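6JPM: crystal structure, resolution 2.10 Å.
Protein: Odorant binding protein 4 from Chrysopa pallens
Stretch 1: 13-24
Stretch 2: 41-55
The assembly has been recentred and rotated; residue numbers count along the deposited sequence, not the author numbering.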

ATOM      1  N   LEU A  13      -8.687   8.419   5.686  1.00 25.63           N
ATOM      2  CA  LEU A  13      -8.383   8.537   7.106  1.00 24.43           C
ATOM      3  C   LEU A  13      -6.971   8.044   7.420  1.00 30.35           C
ATOM      4  O   LEU A  13      -6.285   8.606   8.284  1.00 27.89           O
ATOM      5  N   MET A  14      -6.522   6.979   6.746  1.00 27.10           N
ATOM      6  CA  MET A  14      -5.148   6.525   6.934  1.00 23.50           C
ATOM      7  C   MET A  14      -4.156   7.571   6.448  1.00 17.61           C
ATOM      8  O   MET A  14      -3.108   7.787   7.068  1.00 21.57           O
ATOM      9  N   ARG A  15      -4.458   8.223   5.328  1.00 20.14           N
ATOM     10  CA  ARG A  15      -3.559   9.257   4.837  1.00 20.82           C
ATOM     11  C   ARG A  15      -3.463  10.404   5.831  1.00 23.16           C
ATOM     12  O   ARG A  15      -2.364  10.886   6.121  1.00 23.59           O
ATOM     13  N   LYS A  16      -4.606  10.841   6.368  1.00 22.53           N
ATOM     14  CA  LYS A  16      -4.643  11.932   7.340  1.00 24.76           C
ATOM     15  C   LYS A  16      -3.792  11.625   8.560  1.00 23.69           C
ATOM     16  O   LYS A  16      -3.207  12.530   9.153  1.00 31.10           O
ATOM     17  N   MET A  17      -3.694  10.356   8.944  1.00 25.58           N
ATOM     18  CA  MET A  17      -2.818  10.024  10.058  1.00 25.19           C
ATOM     19  C   MET A  17      -1.357   9.913   9.622  1.00 28.54           C
ATOM     20  O   MET A  17      -0.464  10.439  10.297  1.00 26.31           O
ATOM     21  N   CYS A  18      -1.090   9.255   8.490  1.00 26.44           N
ATOM     22  CA  CYS A  18       0.291   8.924   8.134  1.00 20.34           C
ATOM     23  C   CYS A  18       1.051  10.067   7.483  1.00 17.36           C
ATOM     24  O   CYS A  18       2.283  10.106   7.573  1.00 21.33           O
ATOM     25  N   GLN A  19       0.367  10.978   6.784  1.00 16.05           N
ATOM     26  CA  GLN A  19       1.115  12.049   6.131  1.00 17.16           C
ATOM     27  C   GLN A  19       1.763  12.984   7.148  1.00 21.70           C
ATOM     28  O   GLN A  19       2.979  13.226   7.029  1.00 21.87           O
ATOM     29  N   PRO A  20       1.066  13.519   8.156  1.00 22.36           N
ATOM     30  CA  PRO A  20       1.746  14.368   9.147  1.00 20.50           C
ATOM     31  C   PRO A  20       2.822  13.641   9.931  1.00 19.50           C
ATOM     32  O   PRO A  20       3.757  14.283  10.414  1.00 28.05           O
ATOM     33  N   LYS A  21       2.706  12.329  10.105  1.00 24.31           N
ATOM     34  CA  LYS A  21       3.703  11.591  10.864  1.00 21.09           C
ATOM     35  C   LYS A  21       5.012  11.458  10.115  1.00 23.28           C
ATOM     36  O   LYS A  21       6.068  11.367  10.741  1.00 29.07           O
ATOM     37  N   THR A  22       4.940  11.503   8.804  1.00 22.46           N
ATOM     38  CA  THR A  22       6.131  11.265   7.963  1.00 23.72           C
ATOM     39  C   THR A  22       6.583  12.508   7.206  1.00 22.13           C
ATOM     40  O   THR A  22       7.641  12.434   6.693  1.00 22.48           O
ATOM     41  N   LYS A  23       5.724  13.518   7.073  1.00 25.06           N
ATOM     42  CA  LYS A  23       5.979  14.760   6.335  1.00 25.66           C
ATOM     43  C   LYS A  23       6.194  14.527   4.844  1.00 23.81           C
ATOM     44  O   LYS A  23       6.788  15.370   4.156  1.00 26.19           O
ATOM     45  N   VAL A  24       5.697  13.412   4.312  1.00 18.74           N
ATOM     46  CA  VAL A  24       5.638  13.263   2.867  1.00 17.13           C
ATOM     47  C   VAL A  24       4.789  14.406   2.315  1.00 17.69           C
ATOM     48  O   VAL A  24       3.851  14.869   2.976  1.00 19.93           O
ATOM     49  N   LYS A  41      13.129   9.267   1.765  1.00 29.54           N
ATOM     50  CA  LYS A  41      12.764   8.578   3.027  1.00 31.08           C
ATOM     51  C   LYS A  41      11.333   8.903   3.474  1.00 25.66           C
ATOM     52  O   LYS A  41      10.730   8.039   3.990  1.00 22.42           O
ATOM     53  N   LYS A  42      10.859  10.130   3.257  1.00 21.71           N
ATOM     54  CA  LYS A  42       9.486  10.518   3.663  1.00 20.63           C
ATOM     55  C   LYS A  42       8.444   9.706   2.883  1.00 19.53           C
ATOM     56  O   LYS A  42       7.550   9.253   3.471  1.00 19.27           O
ATOM     57  N   MET A  43       8.624   9.541   1.592  1.00 17.03           N
ATOM     58  CA  MET A  43       7.700   8.745   0.773  1.00 16.55           C
ATOM     59  C   MET A  43       7.764   7.288   1.244  1.00 22.41           C
ATOM     60  O   MET A  43       6.752   6.716   1.377  1.00 23.03           O
ATOM     61  N   MET A  44       8.966   6.782   1.489  1.00 18.24           N
ATOM     62  CA  MET A  44       9.200   5.391   1.953  1.00 19.97           C
ATOM     63  C   MET A  44       8.530   5.163   3.310  1.00 18.35           C
ATOM     64  O   MET A  44       7.807   4.240   3.434  1.00 18.57           O
ATOM     65  N   CYS A  45       8.736   6.072   4.236  1.00 15.38           N
ATOM     66  CA  CYS A  45       8.159   5.942   5.582  1.00 22.55           C
ATOM     67  C   CYS A  45       6.644   6.106   5.542  1.00 19.43           C
ATOM     68  O   CYS A  45       6.023   5.463   6.279  1.00 19.90           O
ATOM     69  N   TYR A  46       6.128   6.908   4.620  1.00 21.60           N
ATOM     70  CA  TYR A  46       4.664   7.043   4.455  1.00 16.43           C
ATOM     71  C   TYR A  46       4.084   5.686   4.048  1.00 20.07           C
ATOM     72  O   TYR A  46       3.154   5.306   4.613  1.00 17.39           O
ATOM     73  N   MET A  47       4.660   5.049   3.037  1.00 16.23           N
ATOM     74  CA  MET A  47       4.198   3.717   2.582  1.00 15.30           C
ATOM     75  C   MET A  47       4.303   2.694   3.733  1.00 16.36           C
ATOM     76  O   MET A  47       3.419   1.900   3.885  1.00 18.51           O
ATOM     77  N   ASN A  48       5.367   2.746   4.514  1.00 16.13           N
ATOM     78  CA  ASN A  48       5.525   1.857   5.683  1.00 15.53           C
ATOM     79  C   ASN A  48       4.384   2.102   6.681  1.00 18.00           C
ATOM     80  O   ASN A  48       3.808   1.184   7.128  1.00 18.38           O
ATOM     81  N   CYS A  49       4.123   3.360   6.973  1.00 23.15           N
ATOM     82  CA  CYS A  49       3.049   3.781   7.887  1.00 18.68           C
ATOM     83  C   CYS A  49       1.715   3.267   7.350  1.00 20.78           C
ATOM     84  O   CYS A  49       1.029   2.733   8.088  1.00 24.57           O
ATOM     85  N   ILE A  50       1.427   3.453   6.076  1.00 23.06           N
ATOM     86  CA  ILE A  50       0.147   3.031   5.511  1.00 20.61           C
ATOM     87  C   ILE A  50      -0.011   1.519   5.635  1.00 20.79           C
ATOM     88  O   ILE A  50      -1.029   1.021   6.128  1.00 22.38           O
ATOM     89  N   LEU A  51       0.995   0.767   5.188  1.00 19.44           N
ATOM     90  CA  LEU A  51       0.884  -0.688   5.171  1.00 23.51           C
ATOM     91  C   LEU A  51       0.982  -1.285   6.571  1.00 20.81           C
ATOM     92  O   LEU A  51       0.395  -2.336   6.827  1.00 25.68           O
ATOM     93  N   GLU A  52       1.694  -0.637   7.494  1.00 21.36           N
ATOM     94  CA  GLU A  52       1.595  -1.063   8.892  1.00 25.36           C
ATOM     95  C   GLU A  52       0.186  -0.833   9.431  1.00 27.03           C
ATOM     96  O   GLU A  52      -0.383  -1.700  10.098  1.00 25.04           O
ATOM     97  N   THR A  53      -0.400   0.323   9.122  1.00 26.51           N
ATOM     98  CA  THR A  53      -1.755   0.618   9.581  1.00 27.77           C
ATOM     99  C   THR A  53      -2.770  -0.353   8.998  1.00 26.42           C
ATOM    100  O   THR A  53      -3.726  -0.725   9.681  1.00 27.41           O
ATOM    101  N   MET A  54      -2.571  -0.793   7.756  1.00 26.71           N
ATOM    102  CA  MET A  54      -3.420  -1.828   7.184  1.00 27.34           C
ATOM    103  C   MET A  54      -3.111  -3.217   7.726  1.00 27.26           C
ATOM    104  O   MET A  54      -3.832  -4.163   7.388  1.00 29.77           O
ATOM    105  N   LYS A  55      -2.048  -3.360   8.526  1.00 24.88           N
ATOM    106  CA  LYS A  55      -1.560  -4.622   9.083  1.00 30.56           C
ATOM    107  C   LYS A  55      -1.005  -5.562   8.020  1.00 33.53           C
ATOM    108  O   LYS A  55      -0.736  -6.726   8.316  1.00 35.59           O
TER

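A disulfide fastens these two helices, and no hydrogen bond crosses between them: C18 SG lies 2.0 Å from C49 SG, with chi3 at -75°. The helices run roughly antiparallel, at 145°, and their axes approach to 9.0 Å, close enough for two cysteines whose CA-to-CB bonds each point toward the other helix to bridge the gap, C18 as the m rotamer and C49 as t. Around this bond the packing illustrates knobs into holes. C18 sits among Y46, C49, I50 and T53, while C49 sits among M17, C18, K21 and T22.

One turn away, Y46 (chi1 t) fills the hole formed by R15, C18, Q19 and T22; its CE1 lies 3.7 Å from C18 CB, and V24 CG1 approaches its CD1 at 3.6 Å. At the other end M14 (m, t, t for chi1 to chi3) points toward the second stretch, placing its SD 3.5 Å from M54 CG, whereas its CB meets I50 CD1 at 3.8 Å.

Two threonines bond back into their own helices, while Y46 OH finds its partner elsewhere in the structure. T22 (p) donates from OG1 to C18 O at 3.0 Å, and T53 (m) likewise from OG1 to C49 O at 2.9 Å. T22 CG2 lies 4.1 Å from C45 CB.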

ATOM      1  CB  LEU A  13      -9.437   7.761   7.890  1.00 29.50           C
ATOM      2  CG  LEU A  13      -9.406   7.795   9.411  1.00 40.63           C
ATOM      3  CD1 LEU A  13      -9.384   9.239   9.896  1.00 41.34           C
ATOM      4  CD2 LEU A  13     -10.648   7.069   9.901  1.00 38.18           C
ATOM      5  CB  MET A  14      -4.924   5.205   6.195  1.00 21.22           C
ATOM      6  CG  MET A  14      -5.695   4.043   6.778  1.00 28.20           C
ATOM      7  SD  MET A  14      -5.206   2.467   6.038  1.00 31.40           S
ATOM      8  CE  MET A  14      -6.122   1.335   7.075  1.00 36.07           C
ATOM      9  CB  ARG A  15      -4.013   9.761   3.471  1.00 25.09           C
ATOM     10  CG  ARG A  15      -3.038  10.769   2.872  1.00 25.23           C
ATOM     11  CD  ARG A  15      -3.767  11.782   2.112  1.00 34.70           C
ATOM     12  NE  ARG A  15      -2.966  12.954   1.796  1.00 35.78           N
ATOM     13  CZ  ARG A  15      -2.682  13.309   0.555  1.00 32.66           C
ATOM     14  NH1 ARG A  15      -3.128  12.563  -0.436  1.00 22.64           N
ATOM     15  NH2 ARG A  15      -1.966  14.399   0.300  1.00 29.52           N
ATOM     16  CB  LYS A  16      -6.084  12.193   7.787  1.00 31.58           C
ATOM     17  CG  LYS A  16      -6.954  12.911   6.792  1.00 36.85           C
ATOM     18  CD  LYS A  16      -8.340  13.096   7.400  1.00 45.46           C
ATOM     19  CE  LYS A  16      -9.278  13.872   6.503  1.00 50.04           C
ATOM     20  NZ  LYS A  16     -10.676  13.764   7.023  1.00 54.88           N
ATOM     21  CB  MET A  17      -3.282   8.724  10.699  1.00 27.90           C
ATOM     22  CG  MET A  17      -2.239   8.155  11.631  1.00 46.06           C
ATOM     23  SD  MET A  17      -2.566   6.432  11.963  1.00 67.91           S
ATOM     24  CE  MET A  17      -2.466   5.760  10.316  1.00 71.55           C
ATOM     25  CB  CYS A  18       0.318   7.722   7.196  1.00 19.30           C
ATOM     26  SG  CYS A  18       0.017   6.183   8.097  1.00 24.79           S
ATOM     27  CB  GLN A  19       0.220  12.799   5.133  1.00 18.61           C
ATOM     28  CG  GLN A  19       0.886  14.053   4.541  1.00 16.79           C
ATOM     29  CD  GLN A  19       0.116  14.661   3.367  1.00 24.68           C
ATOM     30  OE1 GLN A  19      -1.104  14.528   3.282  1.00 21.82           O
ATOM     31  NE2 GLN A  19       0.825  15.320   2.465  1.00 19.60           N
ATOM     32  CB  PRO A  20       0.616  14.817  10.090  1.00 23.52           C
ATOM     33  CG  PRO A  20      -0.639  14.450   9.451  1.00 28.41           C
ATOM     34  CD  PRO A  20      -0.375  13.383   8.447  1.00 26.58           C
ATOM     35  CB  LYS A  21       3.142  10.216  11.219  1.00 24.79           C
ATOM     36  CG  LYS A  21       3.984   9.411  12.179  1.00 43.58           C
ATOM     37  CD  LYS A  21       3.330   8.057  12.476  1.00 59.22           C
ATOM     38  CE  LYS A  21       1.882   8.207  12.939  1.00 69.96           C
ATOM     39  NZ  LYS A  21       1.254   6.896  13.281  1.00 74.82           N
ATOM     40  CB  THR A  22       5.865  10.122   6.976  1.00 23.63           C
ATOM     41  OG1 THR A  22       4.806  10.472   6.086  1.00 25.23           O
ATOM     42  CG2 THR A  22       5.589   8.820   7.681  1.00 16.27           C
ATOM     43  CB  LYS A  23       7.165  15.528   6.918  1.00 28.73           C
ATOM     44  CG  LYS A  23       6.919  15.957   8.340  1.00 32.05           C
ATOM     45  CD  LYS A  23       5.849  17.005   8.415  1.00 44.30           C
ATOM     46  CE  LYS A  23       6.425  18.348   8.015  1.00 55.77           C
ATOM     47  NZ  LYS A  23       7.840  18.490   8.465  1.00 58.72           N
ATOM     48  CB  VAL A  24       5.071  11.871   2.534  1.00 20.19           C
ATOM     49  CG1 VAL A  24       3.627  11.730   3.021  1.00 15.49           C
ATOM     50  CG2 VAL A  24       5.209  11.557   1.059  1.00 16.11           C
ATOM     51  CB  LYS A  41      13.850   8.836   4.067  1.00 34.34           C
ATOM     52  CG  LYS A  41      13.477   8.783   5.527  1.00 42.32           C
ATOM     53  CD  LYS A  41      14.714   8.707   6.390  1.00 47.97           C
ATOM     54  CE  LYS A  41      14.470   9.012   7.845  1.00 54.35           C
ATOM     55  NZ  LYS A  41      15.729   9.320   8.569  1.00 54.94           N
ATOM     56  CB  LYS A  42       9.231  12.021   3.565  1.00 21.56           C
ATOM     57  CG  LYS A  42      10.189  12.913   4.327  1.00 26.57           C
ATOM     58  CD  LYS A  42       9.839  14.361   4.232  1.00 27.24           C
ATOM     59  CE  LYS A  42      10.676  15.129   3.246  1.00 37.54           C
ATOM     60  NZ  LYS A  42      10.436  14.771   1.838  1.00 39.08           N
ATOM     61  CB  MET A  43       8.113   8.828  -0.689  1.00 21.06           C
ATOM     62  CG  MET A  43       7.191   8.156  -1.642  1.00 22.26           C
ATOM     63  SD  MET A  43       5.621   8.924  -1.745  1.00 31.14           S
ATOM     64  CE  MET A  43       4.604   7.748  -0.889  1.00 27.08           C
ATOM     65  CB  MET A  44      10.686   5.032   2.009  1.00 16.09           C
ATOM     66  CG  MET A  44      11.285   4.830   0.654  1.00 19.04           C
ATOM     67  SD  MET A  44      12.903   4.124   0.497  1.00 27.00           S
ATOM     68  CE  MET A  44      13.749   4.774   1.917  1.00 22.88           C
ATOM     69  CB  CYS A  45       8.939   6.741   6.613  1.00 28.13           C
ATOM     70  SG  CYS A  45      10.591   6.038   6.812  1.00 31.87           S
ATOM     71  CB  TYR A  46       4.272   8.145   3.474  1.00 18.03           C
ATOM     72  CG  TYR A  46       2.813   8.170   3.125  1.00 20.07           C
ATOM     73  CD1 TYR A  46       1.901   8.771   3.957  1.00 19.35           C
ATOM     74  CD2 TYR A  46       2.342   7.579   1.973  1.00 20.17           C
ATOM     75  CE1 TYR A  46       0.567   8.813   3.631  1.00 15.15           C
ATOM     76  CE2 TYR A  46       1.012   7.623   1.624  1.00 15.57           C
ATOM     77  CZ  TYR A  46       0.116   8.227   2.474  1.00 23.78           C
ATOM     78  OH  TYR A  46      -1.190   8.266   2.198  1.00 22.12           O
ATOM     79  CB  MET A  47       4.919   3.245   1.316  1.00 17.08           C
ATOM     80  CG  MET A  47       4.509   3.968   0.030  1.00 22.28           C
ATOM     81  SD  MET A  47       2.846   4.627  -0.067  1.00 24.93           S
ATOM     82  CE  MET A  47       1.912   3.126  -0.222  1.00 22.86           C
ATOM     83  CB  ASN A  48       6.879   2.005   6.345  1.00 15.61           C
ATOM     84  CG  ASN A  48       7.050   0.973   7.430  1.00 22.67           C
ATOM     85  OD1 ASN A  48       7.021  -0.202   7.181  1.00 18.21           O
ATOM     86  ND2 ASN A  48       7.141   1.417   8.645  1.00 20.87           N
ATOM     87  CB  CYS A  49       3.003   5.288   8.040  1.00 21.62           C
ATOM     88  SG  CYS A  49       1.719   5.874   9.165  1.00 29.81           S
ATOM     89  CB  ILE A  50       0.031   3.485   4.044  1.00 18.35           C
ATOM     90  CG1 ILE A  50      -0.212   5.009   3.937  1.00 21.03           C
ATOM     91  CG2 ILE A  50      -1.047   2.678   3.324  1.00 19.66           C
ATOM     92  CD1 ILE A  50      -1.492   5.521   4.622  1.00 18.22           C
ATOM     93  CB  LEU A  51       1.938  -1.285   4.240  1.00 21.60           C
ATOM     94  CG  LEU A  51       1.652  -1.030   2.759  1.00 26.77           C
ATOM     95  CD1 LEU A  51       2.931  -1.145   1.946  1.00 25.13           C
ATOM     96  CD2 LEU A  51       0.572  -2.024   2.249  1.00 22.80           C
ATOM     97  CB  GLU A  52       2.612  -0.324   9.761  1.00 22.59           C
ATOM     98  CG  GLU A  52       4.019  -0.924   9.746  1.00 29.94           C
ATOM     99  CD  GLU A  52       4.945  -0.223  10.734  1.00 42.96           C
ATOM    100  OE1 GLU A  52       4.496   0.764  11.359  1.00 48.72           O
ATOM    101  OE2 GLU A  52       6.114  -0.643  10.883  1.00 46.35           O
ATOM    102  CB  THR A  53      -2.109   2.057   9.226  1.00 26.23           C
ATOM    103  OG1 THR A  53      -1.184   2.922   9.879  1.00 25.90           O
ATOM    104  CG2 THR A  53      -3.530   2.410   9.666  1.00 24.53           C
ATOM    105  CB  MET A  54      -3.281  -1.855   5.661  1.00 19.70           C
ATOM    106  CG  MET A  54      -3.773  -0.578   4.970  1.00 26.80           C
ATOM    107  SD  MET A  54      -3.246  -0.556   3.237  1.00 28.08           S
ATOM    108  CE  MET A  54      -4.395  -1.729   2.504  1.00 34.10           C
ATOM    109  CB  LYS A  55      -2.642  -5.329   9.907  1.00 34.77           C
ATOM    110  CG  LYS A  55      -2.983  -4.563  11.182  1.00 39.61           C
ATOM    111  CD  LYS A  55      -4.170  -5.166  11.914  1.00 56.05           C
ATOM    112  CE  LYS A  55      -5.481  -4.815  11.228  1.00 66.08           C
ATOM    113  NZ  LYS A  55      -6.648  -5.126  12.100  1.00 73.28           N
TER